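Local coordinates for protein K5 lyase (Enterobacteria phage k1-5, PDB 2X3H) that cleaves the K5 capsular polysaccharide, a glycosaminoglycan, by lyase chemistry on a trimeric viral tail-spike scaffold, probably giving the phage access to its encapsulated host, at residues 251-256 and 278-283; 302-307 and 329-334. All coordinates share one frame; numbering follows the deposited sequence.

Interaction 1 of 2, residues 251-256 and 278-283; sequences NIVSNV and NLIKGV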
ATOM      1  N   ASN A 251     -12.178 -12.212  -2.846  1.00  5.04           N
ATOM      2  CA  ASN A 251     -10.936 -12.972  -2.782  1.00  4.35           C
ATOM      3  C   ASN A 251      -9.771 -12.039  -2.524  1.00  5.17           C
ATOM      4  O   ASN A 251      -9.846 -10.858  -2.862  1.00  4.53           O
ATOM      5  CB  ASN A 251     -10.705 -13.711  -4.108  1.00  5.62           C
ATOM      6  CG  ASN A 251     -11.889 -14.574  -4.501  1.00  6.47           C
ATOM      7  OD1 ASN A 251     -12.630 -14.257  -5.451  1.00  7.92           O
ATOM      8  ND2 ASN A 251     -12.086 -15.649  -3.772  1.00  5.40           N
ATOM      9  N   ILE A 252      -8.700 -12.568  -1.936  1.00  4.81           N
ATOM     10  CA  ILE A 252      -7.436 -11.844  -1.842  1.00  3.83           C
ATOM     11  C   ILE A 252      -6.383 -12.627  -2.615  1.00  5.01           C
ATOM     12  O   ILE A 252      -6.233 -13.821  -2.398  1.00  5.13           O
ATOM     13  CB  ILE A 252      -6.953 -11.697  -0.373  1.00  4.28           C
ATOM     14  CG1 ILE A 252      -8.010 -10.959   0.465  1.00  5.49           C
ATOM     15  CG2 ILE A 252      -5.618 -10.939  -0.341  1.00  5.71           C
ATOM     16  CD1 ILE A 252      -7.611 -10.745   1.915  1.00  5.00           C
ATOM     17  N   VAL A 253      -5.692 -11.951  -3.531  1.00  4.28           N
ATOM     18  CA  VAL A 253      -4.570 -12.543  -4.270  1.00  5.55           C
ATOM     19  C   VAL A 253      -3.340 -11.747  -3.844  1.00  6.22           C
ATOM     20  O   VAL A 253      -3.354 -10.519  -3.915  1.00  6.02           O
ATOM     21  CB  VAL A 253      -4.753 -12.380  -5.789  1.00  5.33           C
ATOM     22  CG1 VAL A 253      -3.505 -12.898  -6.537  1.00  5.55           C
ATOM     23  CG2 VAL A 253      -6.037 -13.085  -6.264  1.00  5.12           C
ATOM     24  N   SER A 254      -2.295 -12.425  -3.372  1.00  6.38           N
ATOM     25  CA  SER A 254      -1.167 -11.729  -2.756  1.00  7.93           C
ATOM     26  C   SER A 254       0.152 -12.414  -3.080  1.00  7.40           C
ATOM     27  O   SER A 254       0.208 -13.635  -3.197  1.00  7.24           O
ATOM     28  CB  SER A 254      -1.343 -11.663  -1.238  1.00 11.36           C
ATOM     29  OG  SER A 254      -0.360 -10.808  -0.663  1.00 14.85           O
ATOM     30  N   ASN A 255       1.203 -11.617  -3.257  1.00  6.37           N
ATOM     31  CA  ASN A 255       2.567 -12.149  -3.427  1.00  6.20           C
ATOM     32  C   ASN A 255       2.683 -13.091  -4.618  1.00  5.90           C
ATOM     33  O   ASN A 255       2.974 -14.290  -4.476  1.00  5.49           O
ATOM     34  CB  ASN A 255       3.033 -12.858  -2.153  1.00  7.58           C
ATOM     35  CG  ASN A 255       3.415 -11.897  -1.047  1.00 10.25           C
ATOM     36  OD1 ASN A 255       3.424 -10.679  -1.228  1.00 10.32           O
ATOM     37  ND2 ASN A 255       3.737 -12.448   0.113  1.00 12.43           N
ATOM     38  N   VAL A 256       2.455 -12.533  -5.794  1.00  4.51           N
ATOM     39  CA  VAL A 256       2.510 -13.302  -7.031  1.00  4.70           C
ATOM     40  C   VAL A 256       3.713 -12.864  -7.853  1.00  5.19           C
ATOM     41  O   VAL A 256       3.857 -11.682  -8.153  1.00  5.21           O
ATOM     42  CB  VAL A 256       1.223 -13.086  -7.841  1.00  4.73           C
ATOM     43  CG1 VAL A 256       1.262 -13.864  -9.159  1.00  5.47           C
ATOM     44  CG2 VAL A 256       0.016 -13.534  -7.006  1.00  5.90           C
ATOM     45  N   ASN A 278     -12.458  -7.696  -5.414  1.00  4.38           N
ATOM     46  CA  ASN A 278     -11.290  -8.486  -5.034  1.00  4.42           C
ATOM     47  C   ASN A 278     -10.127  -7.591  -4.684  1.00  4.46           C
ATOM     48  O   ASN A 278     -10.028  -6.474  -5.209  1.00  5.02           O
ATOM     49  CB  ASN A 278     -10.878  -9.395  -6.189  1.00  4.90           C
ATOM     50  CG  ASN A 278     -11.983 -10.343  -6.578  1.00  5.13           C
ATOM     51  OD1 ASN A 278     -12.279 -11.296  -5.844  1.00  5.11           O
ATOM     52  ND2 ASN A 278     -12.614 -10.085  -7.733  1.00  5.91           N
ATOM     53  N   LEU A 279      -9.251  -8.101  -3.820  1.00  4.56           N
ATOM     54  CA  LEU A 279      -8.025  -7.401  -3.446  1.00  4.71           C
ATOM     55  C   LEU A 279      -6.851  -8.152  -4.062  1.00  5.42           C
ATOM     56  O   LEU A 279      -6.707  -9.350  -3.862  1.00  5.76           O
ATOM     57  CB  LEU A 279      -7.891  -7.387  -1.914  1.00  6.78           C
ATOM     58  CG  LEU A 279      -6.569  -6.892  -1.327  1.00  9.14           C
ATOM     59  CD1 LEU A 279      -6.274  -5.446  -1.730  1.00  9.10           C
ATOM     60  CD2 LEU A 279      -6.607  -7.019   0.193  1.00  9.35           C
ATOM     61  N   ILE A 280      -6.026  -7.447  -4.825  1.00  4.29           N
ATOM     62  CA  ILE A 280      -4.874  -8.068  -5.492  1.00  5.89           C
ATOM     63  C   ILE A 280      -3.671  -7.234  -5.089  1.00  6.97           C
ATOM     64  O   ILE A 280      -3.603  -6.052  -5.412  1.00  8.17           O
ATOM     65  CB  ILE A 280      -5.050  -8.082  -7.022  1.00  6.27           C
ATOM     66  CG1 ILE A 280      -6.259  -8.952  -7.397  1.00  7.85           C
ATOM     67  CG2 ILE A 280      -3.758  -8.570  -7.718  1.00  7.32           C
ATOM     68  CD1 ILE A 280      -6.823  -8.632  -8.783  1.00  9.58           C
ATOM     69  N   LYS A 281      -2.747  -7.831  -4.345  1.00  7.86           N
ATOM     70  CA  LYS A 281      -1.691  -7.027  -3.718  1.00  9.73           C
ATOM     71  C   LYS A 281      -0.311  -7.692  -3.735  1.00  9.15           C
ATOM     72  O   LYS A 281      -0.140  -8.840  -3.315  1.00  9.65           O
ATOM     73  CB  LYS A 281      -2.096  -6.646  -2.294  1.00 12.00           C
ATOM     74  CG  LYS A 281      -2.383  -7.832  -1.401  1.00 14.76           C
ATOM     75  CD  LYS A 281      -2.650  -7.426   0.053  1.00 16.36           C
ATOM     76  CE  LYS A 281      -1.862  -8.319   1.010  1.00 19.12           C
ATOM     77  NZ  LYS A 281      -2.046  -7.945   2.460  1.00 20.69           N
ATOM     78  N   GLY A 282       0.685  -6.942  -4.189  1.00  6.38           N
ATOM     79  CA  GLY A 282       2.038  -7.480  -4.274  1.00  6.17           C
ATOM     80  C   GLY A 282       2.220  -8.345  -5.512  1.00  6.08           C
ATOM     81  O   GLY A 282       2.277  -9.569  -5.418  1.00  7.67           O
ATOM     82  N   VAL A 283       2.299  -7.704  -6.673  1.00  5.26           N
ATOM     83  CA  VAL A 283       2.506  -8.399  -7.934  1.00  4.81           C
ATOM     84  C   VAL A 283       3.899  -8.066  -8.459  1.00  6.02           C
ATOM     85  O   VAL A 283       4.243  -6.894  -8.611  1.00  6.66           O
ATOM     86  CB  VAL A 283       1.439  -7.986  -8.978  1.00  4.29           C
ATOM     87  CG1 VAL A 283       1.700  -8.670 -10.334  1.00  5.26           C
ATOM     88  CG2 VAL A 283       0.012  -8.282  -8.439  1.00  5.06           C
TER
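Ile252 lies against Leu279, and Val253 against Ile280, where successive coils of a parallel beta-helix stack in register, an example of a solenoid built from in-line strands. Backbone hydrogen bonds form the main connection. Asn251 O accepts Leu279 N at 3.0 Å, after which Val253 gives its N to Leu279 O and takes Lys281 N on its own O, both at 2.8 Å. At Asn255 and Gly282 both strands enter the left-handed backbone region together, so two successive amides, Asn255 N and Val256 N, bond in turn to Lys281 O and Gly282 O.

A side chain joins at the strand start: Asn278 OD1 receives Asn251 N at 3.1 Å (N-H...O angle 152°). Asn301 treats Asn278 N likewise one coil on, while Asn278 ND2 binds Ala248 O.

Apolar contacts occupy two faces. Inside the coil, Val253 CB meets Ile280 CG1 at 4.1 Å, backed by Val242 and Leu244. On the face turned to the other subunits, Ile252 and Leu279 lie side by side, pointing the same way, with Ile252 CG2 4.1 Å from Leu279 CD2.

Polar groups share it: Asn255 ND2 donates to Ser254 OG of the third subunit. Lys281 NZ makes a weak hydrogen bond to Asn255 OD1 of the second subunit. With CG between backbone N and carbonyl carbon (chi1 58°) and a bend at chi3, the lysine chain crosses Ser254, Lys281 CE lying 3.4 Å from Ser254 OG.

Interaction 2 of 2, residues 302-307 and 329-334; sequences LISDVL and VINNVL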
ATOM      1  N   LEU A 302      -9.462  -3.695  -5.728  1.00  4.33           N
ATOM      2  CA  LEU A 302      -8.358  -2.900  -5.186  1.00  5.89           C
ATOM      3  C   LEU A 302      -7.073  -3.631  -5.519  1.00  5.80           C
ATOM      4  O   LEU A 302      -6.823  -4.726  -5.013  1.00  5.31           O
ATOM      5  CB  LEU A 302      -8.505  -2.743  -3.670  1.00  6.16           C
ATOM      6  CG  LEU A 302      -7.436  -1.940  -2.917  1.00  8.91           C
ATOM      7  CD1 LEU A 302      -7.088  -0.638  -3.583  1.00 11.23           C
ATOM      8  CD2 LEU A 302      -7.881  -1.706  -1.464  1.00  8.04           C
ATOM      9  N   ILE A 303      -6.289  -3.029  -6.409  1.00  5.63           N
ATOM     10  CA  ILE A 303      -5.024  -3.609  -6.863  1.00  6.54           C
ATOM     11  C   ILE A 303      -3.891  -2.730  -6.333  1.00  7.02           C
ATOM     12  O   ILE A 303      -3.897  -1.511  -6.533  1.00  7.70           O
ATOM     13  CB  ILE A 303      -4.993  -3.663  -8.385  1.00  6.37           C
ATOM     14  CG1 ILE A 303      -6.098  -4.606  -8.886  1.00  7.17           C
ATOM     15  CG2 ILE A 303      -3.598  -4.049  -8.879  1.00  7.93           C
ATOM     16  CD1 ILE A 303      -6.483  -4.386 -10.310  1.00  8.48           C
ATOM     17  N   SER A 304      -2.929  -3.334  -5.645  1.00  7.00           N
ATOM     18  CA  SER A 304      -1.984  -2.531  -4.865  1.00  8.06           C
ATOM     19  C   SER A 304      -0.569  -3.095  -4.895  1.00  8.00           C
ATOM     20  O   SER A 304      -0.376  -4.275  -4.615  1.00  8.80           O
ATOM     21  CB  SER A 304      -2.491  -2.426  -3.421  1.00  9.36           C
ATOM     22  OG  SER A 304      -1.642  -1.617  -2.630  1.00 11.95           O
ATOM     23  N   ASP A 305       0.406  -2.240  -5.221  1.00  7.09           N
ATOM     24  CA  ASP A 305       1.853  -2.588  -5.186  1.00  7.74           C
ATOM     25  C   ASP A 305       2.231  -3.561  -6.308  1.00  6.96           C
ATOM     26  O   ASP A 305       2.308  -4.773  -6.110  1.00  7.77           O
ATOM     27  CB  ASP A 305       2.291  -3.091  -3.801  1.00  9.67           C
ATOM     28  CG  ASP A 305       2.218  -2.002  -2.738  1.00 11.68           C
ATOM     29  OD1 ASP A 305       2.270  -0.817  -3.102  1.00 12.87           O
ATOM     30  OD2 ASP A 305       2.103  -2.337  -1.539  1.00 15.44           O
ATOM     31  N   VAL A 306       2.435  -2.990  -7.486  1.00  5.61           N
ATOM     32  CA  VAL A 306       2.708  -3.730  -8.717  1.00  5.23           C
ATOM     33  C   VAL A 306       4.050  -3.276  -9.271  1.00  5.63           C
ATOM     34  O   VAL A 306       4.215  -2.095  -9.604  1.00  6.19           O
ATOM     35  CB  VAL A 306       1.612  -3.471  -9.771  1.00  6.03           C
ATOM     36  CG1 VAL A 306       1.929  -4.207 -11.084  1.00  7.05           C
ATOM     37  CG2 VAL A 306       0.219  -3.852  -9.207  1.00  6.32           C
ATOM     38  N   LEU A 307       5.023  -4.194  -9.329  1.00  4.85           N
ATOM     39  CA  LEU A 307       6.357  -3.836  -9.809  1.00  5.04           C
ATOM     40  C   LEU A 307       6.550  -4.560 -11.127  1.00  5.39           C
ATOM     41  O   LEU A 307       6.418  -5.784 -11.196  1.00  5.70           O
ATOM     42  CB  LEU A 307       7.443  -4.246  -8.800  1.00  5.97           C
ATOM     43  CG  LEU A 307       8.854  -3.700  -9.057  1.00  6.76           C
ATOM     44  CD1 LEU A 307       9.629  -3.785  -7.763  1.00  8.61           C
ATOM     45  CD2 LEU A 307       9.587  -4.451 -10.186  1.00  7.71           C
ATOM     46  N   VAL A 329      -9.388   0.564  -8.156  1.00  4.14           N
ATOM     47  CA  VAL A 329      -8.286   1.341  -7.608  1.00  4.63           C
ATOM     48  C   VAL A 329      -7.012   0.595  -7.937  1.00  5.63           C
ATOM     49  O   VAL A 329      -6.901  -0.594  -7.645  1.00  6.34           O
ATOM     50  CB  VAL A 329      -8.406   1.458  -6.070  1.00  5.49           C
ATOM     51  CG1 VAL A 329      -7.113   2.056  -5.454  1.00  6.55           C
ATOM     52  CG2 VAL A 329      -9.648   2.262  -5.692  1.00  6.40           C
ATOM     53  N   ILE A 330      -6.057   1.284  -8.551  1.00  5.43           N
ATOM     54  CA  ILE A 330      -4.797   0.663  -8.938  1.00  6.93           C
ATOM     55  C   ILE A 330      -3.701   1.508  -8.290  1.00  7.25           C
ATOM     56  O   ILE A 330      -3.386   2.596  -8.759  1.00  8.05           O
ATOM     57  CB  ILE A 330      -4.653   0.646 -10.481  1.00  7.94           C
ATOM     58  CG1 ILE A 330      -5.810  -0.132 -11.122  1.00  8.90           C
ATOM     59  CG2 ILE A 330      -3.307   0.069 -10.907  1.00  8.76           C
ATOM     60  CD1 ILE A 330      -6.189   0.393 -12.488  1.00  9.43           C
ATOM     61  N   ASN A 331      -3.142   1.017  -7.187  1.00  7.32           N
ATOM     62  CA  ASN A 331      -2.204   1.818  -6.401  1.00  7.40           C
ATOM     63  C   ASN A 331      -0.758   1.348  -6.559  1.00  7.27           C
ATOM     64  O   ASN A 331      -0.469   0.155  -6.501  1.00  7.64           O
ATOM     65  CB  ASN A 331      -2.615   1.834  -4.915  1.00  9.81           C
ATOM     66  CG  ASN A 331      -2.002   3.021  -4.141  1.00 12.36           C
ATOM     67  OD1 ASN A 331      -1.251   2.823  -3.193  1.00 16.24           O
ATOM     68  ND2 ASN A 331      -2.320   4.245  -4.550  1.00 14.23           N
ATOM     69  N   ASN A 332       0.136   2.301  -6.791  1.00  6.41           N
ATOM     70  CA  ASN A 332       1.582   2.061  -6.811  1.00  6.94           C
ATOM     71  C   ASN A 332       2.035   1.082  -7.889  1.00  6.86           C
ATOM     72  O   ASN A 332       2.510  -0.012  -7.578  1.00  6.93           O
ATOM     73  CB  ASN A 332       2.071   1.581  -5.441  1.00  8.54           C
ATOM     74  CG  ASN A 332       1.964   2.645  -4.374  1.00 10.82           C
ATOM     75  OD1 ASN A 332       1.977   2.331  -3.182  1.00 14.19           O
ATOM     76  ND2 ASN A 332       1.844   3.893  -4.789  1.00 10.22           N
ATOM     77  N   VAL A 333       1.896   1.490  -9.147  1.00  4.61           N
ATOM     78  CA  VAL A 333       2.463   0.755 -10.277  1.00  4.52           C
ATOM     79  C   VAL A 333       3.839   1.341 -10.589  1.00  4.63           C
ATOM     80  O   VAL A 333       3.946   2.474 -11.061  1.00  5.70           O
ATOM     81  CB  VAL A 333       1.583   0.854 -11.533  1.00  5.21           C
ATOM     82  CG1 VAL A 333       2.143  -0.019 -12.649  1.00  6.94           C
ATOM     83  CG2 VAL A 333       0.144   0.453 -11.206  1.00  5.84           C
ATOM     84  N   LEU A 334       4.884   0.576 -10.318  1.00  4.13           N
ATOM     85  CA  LEU A 334       6.249   1.002 -10.612  1.00  5.49           C
ATOM     86  C   LEU A 334       6.702   0.231 -11.847  1.00  5.00           C
ATOM     87  O   LEU A 334       6.831  -0.994 -11.809  1.00  4.61           O
ATOM     88  CB  LEU A 334       7.149   0.716  -9.405  1.00  5.81           C
ATOM     89  CG  LEU A 334       8.663   0.960  -9.528  1.00  9.16           C
ATOM     90  CD1 LEU A 334       9.042   2.098 -10.443  1.00 11.88           C
ATOM     91  CD2 LEU A 334       9.355   1.045  -8.154  1.00  8.23           C
TER
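Asp305 and Asn332 sit side by side at the bend shared by two neighbouring coils of the parallel beta-helix, and the aspartate shows how one side chain can serve both the coil stack and the trimer. Its CB leaves the backbone heading away from strand 329-336. CG lies beside the backbone N (chi1 -67°), which brings one branch back: OD1 comes to 3.4 Å from Asn332 CB. Carboxylate and amide point the same way, with planes only 8° apart. The other branch, OD2, accepts a hydrogen bond from Ser304 OG of the third subunit.

Beneath this pair the backbones are joined throughout. Ile303 N reaches Val329 O at 2.8 Å and Ile303 O takes Asn331 N at 2.7 Å. Asp305 and Asn332 both adopt left-handed backbone torsions, and the consecutive amides of Asp305 and Val306 bond to Asn331 O and Asn332 O. Leu334 N to Val306 O, 2.8 Å, resumes the regular pattern.

Aliphatic side chains pack inside the coil: Ile303 CD1 and Ile330 CG1 approach to 4.4 Å, as do Val306 CB and Val333 CG2. Leu302 and Val329 point the same way side by side, though their modelled CD1 to CG1 approach is doubtfully short.

Ser304 in turn bonds Asp305 of the second subunit, so the same hydroxyl-carboxylate bond recurs around the trimer. A buried carboxylate with a partner across the interface implies that this polar layer ties the three chains together.

Interactions 1 and 2 are alternate pairings in a run of four neighbouring strands on one face of the beta-helix, both buried, with centres about 10 Å apart. The strands between them, 279-286 and 302-309, are also paired: Ile280 N and Ile280 O approach Leu302 O and Ser304 N, each at 2.8 Å, in probable hydrogen bonds. The left-handed position recurs in register in all four strands, at Asn255, Gly282, Asp305 and Asn332. Inside the coils both contacts are aliphatic. Toward the trimer both mix aliphatic and polar groups, but interaction 1 uses an asparagine-serine bond and a lysine with weak bonds, interaction 2 a serine-aspartate bond between subunits.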